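Local structure of carbohydrate kinase, pfkB family (Enterococcus faecalis, 3KTN) at residues 295-298 and 299-303; 256-259 and 260-263; 325-328 and 329-333; 227-230 and 231-235. The protein probably phosphorylates a sugar acid, most likely 2-keto-3-deoxygluconate, as a magnesium-binding kinase of the pfkB (ribokinase-like) family. All coordinates share one frame; numbering follows the deposited sequence.

Contact 1 (295-298 and 299-303); sequences SLEK and AVTFA
Thr301 reaches back one turn to Glu297 at the start of helix 296-310, and the hydrogen bonds of the first two turns come in three kinds. The backbone series runs from residue i+4 to residue i: Ala299 N to Ser295 O, Val300 N to Leu296 O, Thr301 N to Glu297 O and Phe302 N to Lys298 O, the last at 3.0 Å. A side-chain acceptor closes the open end. Ser295 is the N-cap, and its OG takes the N-H of Lys298 at 3.1 Å in a fairly straight bond (162°); a short hydroxyl suits this place because a first-turn amide has no carbonyl of a preceding helical turn to bond to. The third kind is a side-chain donor: Thr301 OG1 bonds to Glu297 O at 3.0 Å. Its chi1 of -70° sets OG1 beside its own N, from where the hydroxyl reaches a carbonyl already used by Thr301 N, the two donors arriving from opposite faces of the carbonyl plane. The remaining side-chain contacts set methyl groups against carbonyl oxygens of the turn before: Val300 CG1 lies 3.2 Å from Glu297 O, and Ala299 CB rests beside Ser295 O. Small Ala299 and branched Val300 are buried, whereas Glu297 and Lys298 suit the solvent side, Lys298 making a cation-pi contact with Trp294. Leu296 and Ala299 pack on Leu256 of strand 250-257, Val300 on Tyr282 of helix 278-291, and Phe302 on helix 322-330.

Contact 2 (256-259 and 260-263); sequences LYTQ and NEYQ
Leu256 and Gln263 pair across the end of a beta hairpin, the one joining strand 250-257 to strand 262-269 at the edge, within this chain, of the large sheet of this ribokinase-like fold. Here the contact is tight: in this antiparallel hydrogen-bonded pair Leu256 N gives to Gln263 O at 2.8 Å, and Gln263 N returns a bond to Leu256 O at 2.9 Å. Tyr257 and Tyr262 form the next, non-hydrogen-bonded pair. Their side chains lie side by side and point the same way, with ring planes only 13° apart and centroids 4.6 Å from each other; the rings are displaced past each other, with little overlap. Large flat residues suit this position, since they extend the sheet's packing surface: Tyr257 goes on to meet Ile226, and Tyr262 meets Glu219, both of helix 218-233. The hydroxyl of Tyr262 bonds separately to Gln264 OE1. On the other face, apolar Leu256 packs against Leu296 of helix 296-310.

Toward the turn the grip slackens and the exposed side chains of Asn260 and Glu261 suit the solvent. Thr258 N still bonds to Glu261 O at 3.1 Å, although the donor stands 37° out of the carbonyl plane. Gln259 turns its amide away from the hairpin, NE2 bonding to Leu235 O and Asn234 OD1 beyond the end of helix 218-233. Inside the turn, Thr258 OG1 has its place between the backbone N and the carbonyl carbon (chi1 62°), where it accepts a weak bond from Asn260 N at 3.2 Å.

Contact 3 (325-328 and 329-333); sequences VNHV and LEHPN
His327 and His331, one turn apart at the C-terminal end of helix 322-330, hold their side chains at about a right angle. The approach is not a stack: the ring planes are 49° apart, the centroids are 5.3 Å from each other, and the ring carbons His327 CD2 and His331 CD2 come within 3.9 Å. Instead, the CB of His331 sits over one face of the His327 imidazole, 4.1 Å from its centroid, in a CH-pi contact. His327 has CG anti to its N (chi1 175°), which leans the outward-pointing ring toward the next turn, beneath His331 CB; the chi1 of His331 serves only to bring its CD2 near His327 CD2.

Asn326 and Glu330 form the second pair. They run alongside each other in the same direction, amide and carboxylate planes 25° apart, and Glu330 OE2 lies 3.6 Å from Asn326 CB. Glu330 is exposed, as suits a charge, while Asn326 lies at the border and also meets Phe302. On the inner side apolar Leu329 and Val325 pack on helix 296-310, touching Thr301 and Phe302 respectively. Val328, next to Arg268 of strand 262-269, meets Ile98 of the second subunit.

The backbone bonds run out here. Glu330 N gives to Asn326 O at 2.8 Å, and His331, the first residue to leave helical angles, still gives its N-H to His327 O at 2.7 Å. Pro332 has no N-H to offer Val328 O, so the regular series cannot continue; Pro332 CG lies 3.6 Å from Val328 O. The CH-pi contact needs no charge on either histidine; if both were protonated, their closeness would probably disfavour the doubly charged state.

Contact 4 (227-230 and 231-235); sequences QRFM and SQYNL
The rings of Phe229 and Tyr233 meet obliquely, planes 63° apart and centroids 5.5 Å from each other, with Phe229 CE1 3.5 Å from Tyr233 CE2. At the edge of the Tyr233 ring, near its plane, lies Phe229 O, and over one face sits CG of the adjacent Gln232. Leu235 reaches another part of the Phe229 ring, Leu235 CD1 lying 3.4 Å from Phe229 CE2. Phe229 can serve both because CG is anti to its N (chi1 158°), which leans the ring toward the following turn, within reach of Tyr233 and Leu235. Met230, present as selenomethionine, is a flexible apolar chain that bends at its last torsion and brings CE to 4.1 Å from Leu235 CB.

A Schellman motif ends the helix. Leu235 N bonds to Met230 O at 2.8 Å and Asn234 N weakly to Ser231 O; Asn234, with positive phi, is the C-prime residue, a role asparagine tolerates well. The chain thereby folds back, and hydrophobic Leu235 closes over the last turn. Earlier, Ser231 N bonds to Gln227 O at 3.1 Å. Helix 218-233 thus leads into strand 237-245, with Phe229 packed on Leu208, while Gln227 NE2 bonds to Thr258 O in the hairpin turn between strands 250-257 and 262-269.

Overall arrangement
Each contact is local, joining adjoining segments, so none closes a long loop; they follow in series along the chain, without nesting or crossing. Contact 4 comes first and ends helix 218-233. Contact 2 then turns the edge hairpin of the large sheet, its centre about 11 Å from that of contact 4, and side-chain amides join the two. Contact 1 starts helix 296-310, where Glu297 CA lies 3.4 Å from Gln263 CG of the hairpin. Contact 3 ends helix 322-330, which follows helix 296-310 in the chain and packs against it, so contacts 1 and 3 touch. Contacts 3 and 4 stand apart, centres about 35 Å from each other.

Contact 1 (295-298 and 299-303)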
# COMPACT_ATOMS: atom_id res chain seq x y z
N SER A 295 -30.72 -1.61 33.66
CA SER A 295 -30.45 -2.32 34.89
C SER A 295 -28.95 -2.59 34.89
O SER A 295 -28.30 -2.51 33.85
CB SER A 295 -31.21 -3.64 34.94
OG SER A 295 -30.77 -4.51 33.91
N LEU A 296 -28.40 -2.92 36.06
CA LEU A 296 -26.98 -3.20 36.16
C LEU A 296 -26.61 -4.42 35.32
O LEU A 296 -25.53 -4.48 34.74
CB LEU A 296 -26.58 -3.45 37.62
CG LEU A 296 -26.83 -2.32 38.62
CD1 LEU A 296 -26.30 -2.74 39.98
CD2 LEU A 296 -26.15 -1.04 38.16
N GLU A 297 -27.51 -5.39 35.26
CA GLU A 297 -27.28 -6.60 34.50
C GLU A 297 -27.21 -6.32 33.00
O GLU A 297 -26.31 -6.80 32.31
CB GLU A 297 -28.39 -7.62 34.76
CG GLU A 297 -28.36 -8.81 33.82
CD GLU A 297 -29.46 -9.81 34.07
OE1 GLU A 297 -30.64 -9.40 34.12
OE2 GLU A 297 -29.16 -11.02 34.22
N LYS A 298 -28.16 -5.54 32.50
CA LYS A 298 -28.22 -5.20 31.09
C LYS A 298 -27.01 -4.37 30.67
O LYS A 298 -26.45 -4.57 29.59
CB LYS A 298 -29.51 -4.43 30.81
CG LYS A 298 -29.81 -4.17 29.34
CD LYS A 298 -31.12 -3.41 29.20
CE LYS A 298 -31.50 -3.21 27.74
NZ LYS A 298 -31.65 -4.50 27.03
N ALA A 299 -26.61 -3.43 31.53
CA ALA A 299 -25.48 -2.57 31.26
C ALA A 299 -24.15 -3.32 31.22
O ALA A 299 -23.34 -3.11 30.32
CB ALA A 299 -25.41 -1.46 32.29
N VAL A 300 -23.93 -4.19 32.20
CA VAL A 300 -22.68 -4.94 32.27
C VAL A 300 -22.59 -5.97 31.14
O VAL A 300 -21.50 -6.24 30.63
CB VAL A 300 -22.52 -5.65 33.65
CG1 VAL A 300 -23.44 -6.85 33.75
CG2 VAL A 300 -21.08 -6.07 33.84
N THR A 301 -23.72 -6.53 30.73
CA THR A 301 -23.73 -7.50 29.64
C THR A 301 -23.41 -6.79 28.32
O THR A 301 -22.57 -7.24 27.54
CB THR A 301 -25.11 -8.18 29.49
OG1 THR A 301 -25.33 -9.06 30.60
CG2 THR A 301 -25.17 -8.97 28.20
N PHE A 302 -24.08 -5.67 28.10
CA PHE A 302 -23.89 -4.88 26.90
C PHE A 302 -22.44 -4.39 26.80
O PHE A 302 -21.80 -4.51 25.75
CB PHE A 302 -24.83 -3.68 26.93
CG PHE A 302 -24.74 -2.79 25.73
CD1 PHE A 302 -25.54 -3.00 24.62
CD2 PHE A 302 -23.85 -1.72 25.73
CE1 PHE A 302 -25.46 -2.17 23.51
CE2 PHE A 302 -23.76 -0.88 24.62
CZ PHE A 302 -24.57 -1.10 23.51
N ALA A 303 -21.92 -3.85 27.90
CA ALA A 303 -20.56 -3.32 27.95
C ALA A 303 -19.47 -4.36 27.76
O ALA A 303 -18.45 -4.09 27.11
CB ALA A 303 -20.35 -2.58 29.27

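Contact 2 (256-259 and 260-263)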
# COMPACT_ATOMS: atom_id res chain seq x y z
N LEU A 256 -19.95 -4.57 37.57
CA LEU A 256 -20.51 -3.25 37.87
C LEU A 256 -21.04 -3.24 39.30
O LEU A 256 -21.95 -4.00 39.65
CB LEU A 256 -21.64 -2.94 36.88
CG LEU A 256 -22.50 -1.69 37.07
CD1 LEU A 256 -21.64 -0.44 37.09
CD2 LEU A 256 -23.52 -1.63 35.95
N TYR A 257 -20.46 -2.37 40.13
CA TYR A 257 -20.86 -2.26 41.54
C TYR A 257 -21.52 -0.94 41.88
O TYR A 257 -21.31 0.08 41.22
CB TYR A 257 -19.64 -2.37 42.47
CG TYR A 257 -18.93 -3.70 42.52
CD1 TYR A 257 -19.25 -4.64 43.49
CD2 TYR A 257 -17.88 -3.98 41.64
CE1 TYR A 257 -18.55 -5.84 43.59
CE2 TYR A 257 -17.18 -5.17 41.73
CZ TYR A 257 -17.51 -6.10 42.70
OH TYR A 257 -16.79 -7.27 42.78
N THR A 258 -22.34 -0.98 42.93
CA THR A 258 -22.99 0.20 43.48
C THR A 258 -22.65 -0.00 44.95
O THR A 258 -22.01 -1.00 45.29
CB THR A 258 -24.52 0.17 43.32
OG1 THR A 258 -25.05 -0.95 44.05
CG2 THR A 258 -24.91 0.06 41.86
N GLN A 259 -23.04 0.92 45.81
CA GLN A 259 -22.72 0.74 47.22
C GLN A 259 -23.50 -0.44 47.80
O GLN A 259 -23.07 -1.05 48.78
CB GLN A 259 -23.02 2.02 48.00
CG GLN A 259 -22.01 3.12 47.72
CD GLN A 259 -22.29 4.41 48.47
OE1 GLN A 259 -22.40 4.41 49.69
NE2 GLN A 259 -22.40 5.51 47.74
N ASN A 260 -24.62 -0.80 47.17
CA ASN A 260 -25.44 -1.90 47.67
C ASN A 260 -25.72 -3.05 46.70
O ASN A 260 -26.56 -3.90 46.98
CB ASN A 260 -26.77 -1.34 48.17
CG ASN A 260 -26.59 -0.23 49.17
OD1 ASN A 260 -25.98 -0.42 50.22
ND2 ASN A 260 -27.12 0.95 48.85
N GLU A 261 -25.02 -3.08 45.57
CA GLU A 261 -25.23 -4.16 44.59
C GLU A 261 -23.97 -4.56 43.86
O GLU A 261 -22.97 -3.84 43.85
CB GLU A 261 -26.30 -3.75 43.58
CG GLU A 261 -27.67 -3.53 44.18
CD GLU A 261 -28.67 -3.02 43.16
OE1 GLU A 261 -28.99 -3.76 42.20
OE2 GLU A 261 -29.14 -1.87 43.31
N TYR A 262 -24.02 -5.74 43.24
CA TYR A 262 -22.90 -6.28 42.49
C TYR A 262 -23.40 -7.10 41.31
O TYR A 262 -24.11 -8.09 41.50
CB TYR A 262 -22.03 -7.14 43.40
CG TYR A 262 -21.10 -8.09 42.66
CD1 TYR A 262 -20.30 -7.64 41.61
CD2 TYR A 262 -21.02 -9.43 43.02
CE1 TYR A 262 -19.44 -8.50 40.94
CE2 TYR A 262 -20.16 -10.30 42.36
CZ TYR A 262 -19.38 -9.83 41.32
OH TYR A 262 -18.52 -10.68 40.68
N GLN A 263 -23.02 -6.70 40.11
CA GLN A 263 -23.44 -7.40 38.90
C GLN A 263 -22.23 -7.79 38.06
O GLN A 263 -21.44 -6.94 37.66
CB GLN A 263 -24.38 -6.52 38.07
CG GLN A 263 -25.32 -7.32 37.21
CD GLN A 263 -26.19 -8.23 38.04
OE1 GLN A 263 -26.90 -7.79 38.94
NE2 GLN A 263 -26.15 -9.53 37.73

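Contact 3 (325-328 and 329-333)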
# COMPACT_ATOMS: atom_id res chain seq x y z
N VAL A 325 -23.88 -4.43 18.67
CA VAL A 325 -23.68 -5.10 19.95
C VAL A 325 -24.87 -6.02 20.24
O VAL A 325 -24.70 -7.17 20.62
CB VAL A 325 -23.54 -4.08 21.10
CG1 VAL A 325 -23.34 -4.81 22.42
CG2 VAL A 325 -22.38 -3.13 20.83
N ASN A 326 -26.08 -5.49 20.05
CA ASN A 326 -27.30 -6.26 20.29
C ASN A 326 -27.40 -7.44 19.33
O ASN A 326 -27.94 -8.48 19.69
CB ASN A 326 -28.53 -5.36 20.13
CG ASN A 326 -28.73 -4.43 21.32
OD1 ASN A 326 -29.45 -3.44 21.23
ND2 ASN A 326 -28.10 -4.76 22.44
N HIS A 327 -26.89 -7.28 18.11
CA HIS A 327 -26.93 -8.38 17.15
C HIS A 327 -26.03 -9.51 17.63
O HIS A 327 -26.36 -10.68 17.49
CB HIS A 327 -26.49 -7.89 15.76
CG HIS A 327 -26.41 -8.99 14.74
ND1 HIS A 327 -25.33 -9.86 14.67
CD2 HIS A 327 -27.27 -9.38 13.78
CE1 HIS A 327 -25.55 -10.73 13.71
NE2 HIS A 327 -26.72 -10.47 13.15
N VAL A 328 -24.90 -9.16 18.22
CA VAL A 328 -24.00 -10.19 18.73
C VAL A 328 -24.68 -10.93 19.89
O VAL A 328 -24.60 -12.15 19.98
CB VAL A 328 -22.67 -9.58 19.22
CG1 VAL A 328 -21.81 -10.65 19.87
CG2 VAL A 328 -21.93 -8.96 18.04
N LEU A 329 -25.37 -10.19 20.75
CA LEU A 329 -26.07 -10.80 21.88
C LEU A 329 -27.25 -11.65 21.44
O LEU A 329 -27.42 -12.79 21.89
CB LEU A 329 -26.57 -9.72 22.85
CG LEU A 329 -25.54 -9.09 23.79
CD1 LEU A 329 -26.15 -7.89 24.50
CD2 LEU A 329 -25.07 -10.13 24.79
N GLU A 330 -28.07 -11.10 20.55
CA GLU A 330 -29.25 -11.79 20.06
C GLU A 330 -29.02 -12.86 19.00
O GLU A 330 -29.79 -13.81 18.90
CB GLU A 330 -30.25 -10.76 19.51
CG GLU A 330 -30.87 -9.88 20.58
CD GLU A 330 -31.50 -8.63 20.00
OE1 GLU A 330 -32.15 -8.73 18.94
OE2 GLU A 330 -31.35 -7.55 20.62
N HIS A 331 -27.96 -12.70 18.21
CA HIS A 331 -27.67 -13.67 17.15
C HIS A 331 -26.20 -14.06 17.14
O HIS A 331 -25.44 -13.66 16.25
CB HIS A 331 -28.07 -13.08 15.80
CG HIS A 331 -29.49 -12.60 15.75
ND1 HIS A 331 -30.56 -13.46 15.75
CD2 HIS A 331 -30.00 -11.35 15.75
CE1 HIS A 331 -31.68 -12.76 15.75
NE2 HIS A 331 -31.37 -11.47 15.75
N PRO A 332 -25.78 -14.86 18.13
CA PRO A 332 -24.42 -15.36 18.32
C PRO A 332 -23.85 -16.19 17.18
O PRO A 332 -22.63 -16.28 17.02
CB PRO A 332 -24.53 -16.18 19.61
CG PRO A 332 -25.68 -15.55 20.33
CD PRO A 332 -26.66 -15.32 19.22
N ASN A 333 -24.71 -16.82 16.39
CA ASN A 333 -24.24 -17.67 15.30
C ASN A 333 -24.20 -17.02 13.93
O ASN A 333 -23.81 -17.66 12.96
CB ASN A 333 -25.08 -18.95 15.24
CG ASN A 333 -25.07 -19.72 16.54
OD1 ASN A 333 -26.10 -19.85 17.21
ND2 ASN A 333 -23.90 -20.23 16.92

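Contact 4 (227-230 and 231-235)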
# COMPACT_ATOMS: atom_id res chain seq x y z
N GLN A 227 -17.21 -1.95 47.88
CA GLN A 227 -18.32 -1.13 48.34
C GLN A 227 -17.89 -0.23 49.49
O GLN A 227 -18.55 0.76 49.80
CB GLN A 227 -19.50 -2.01 48.73
CG GLN A 227 -20.03 -2.82 47.56
CD GLN A 227 -21.30 -3.57 47.88
OE1 GLN A 227 -21.36 -4.33 48.85
NE2 GLN A 227 -22.33 -3.37 47.06
N ARG A 228 -16.77 -0.58 50.12
CA ARG A 228 -16.23 0.20 51.22
C ARG A 228 -15.60 1.45 50.58
O ARG A 228 -15.85 2.58 51.01
CB ARG A 228 -15.17 -0.61 51.97
CG ARG A 228 -14.99 -0.26 53.43
CD ARG A 228 -14.03 -1.24 54.10
NE ARG A 228 -12.64 -0.97 53.76
CZ ARG A 228 -11.67 -1.88 53.75
NH1 ARG A 228 -11.94 -3.15 54.05
NH2 ARG A 228 -10.43 -1.53 53.45
N PHE A 229 -14.79 1.22 49.55
CA PHE A 229 -14.13 2.29 48.81
C PHE A 229 -15.19 3.23 48.25
O PHE A 229 -15.03 4.45 48.28
CB PHE A 229 -13.30 1.68 47.67
CG PHE A 229 -13.00 2.64 46.54
CD1 PHE A 229 -12.09 3.68 46.71
CD2 PHE A 229 -13.64 2.51 45.31
CE1 PHE A 229 -11.81 4.56 45.66
CE2 PHE A 229 -13.38 3.39 44.26
CZ PHE A 229 -12.46 4.42 44.44
N MSE A 230 -16.28 2.66 47.74
CA MSE A 230 -17.36 3.44 47.15
C MSE A 230 -18.12 4.34 48.13
O MSE A 230 -18.40 5.49 47.82
CB MSE A 230 -18.35 2.52 46.46
CG MSE A 230 -17.83 1.86 45.20
SE MSE A 230 -19.23 0.85 44.36
CE MSE A 230 -20.22 2.30 43.55
N SER A 231 -18.47 3.80 49.30
CA SER A 231 -19.21 4.58 50.28
C SER A 231 -18.33 5.69 50.83
O SER A 231 -18.83 6.76 51.18
CB SER A 231 -19.71 3.68 51.41
OG SER A 231 -18.66 2.94 52.00
N GLN A 232 -17.03 5.45 50.90
CA GLN A 232 -16.10 6.46 51.39
C GLN A 232 -16.13 7.73 50.54
O GLN A 232 -15.98 8.84 51.06
CB GLN A 232 -14.68 5.93 51.40
CG GLN A 232 -13.68 6.94 51.88
CD GLN A 232 -12.26 6.47 51.70
OE1 GLN A 232 -11.99 5.28 51.84
NE2 GLN A 232 -11.35 7.39 51.41
N TYR A 233 -16.32 7.58 49.23
CA TYR A 233 -16.37 8.73 48.34
C TYR A 233 -17.79 8.91 47.84
O TYR A 233 -18.07 9.78 47.01
CB TYR A 233 -15.41 8.52 47.17
CG TYR A 233 -13.96 8.46 47.59
CD1 TYR A 233 -13.26 9.62 47.92
CD2 TYR A 233 -13.29 7.24 47.67
CE1 TYR A 233 -11.92 9.56 48.31
CE2 TYR A 233 -11.95 7.17 48.06
CZ TYR A 233 -11.28 8.34 48.38
OH TYR A 233 -9.96 8.28 48.76
N ASN A 234 -18.69 8.07 48.35
CA ASN A 234 -20.10 8.09 47.99
C ASN A 234 -20.30 7.97 46.48
O ASN A 234 -21.17 8.61 45.89
CB ASN A 234 -20.76 9.37 48.51
CG ASN A 234 -22.28 9.32 48.41
OD1 ASN A 234 -22.89 8.28 48.64
ND2 ASN A 234 -22.89 10.45 48.07
N LEU A 235 -19.50 7.11 45.86
CA LEU A 235 -19.58 6.87 44.42
C LEU A 235 -20.90 6.19 44.09
O LEU A 235 -21.45 5.46 44.91
CB LEU A 235 -18.42 5.98 43.97
CG LEU A 235 -17.02 6.51 44.29
CD1 LEU A 235 -15.98 5.49 43.86
CD2 LEU A 235 -16.80 7.85 43.59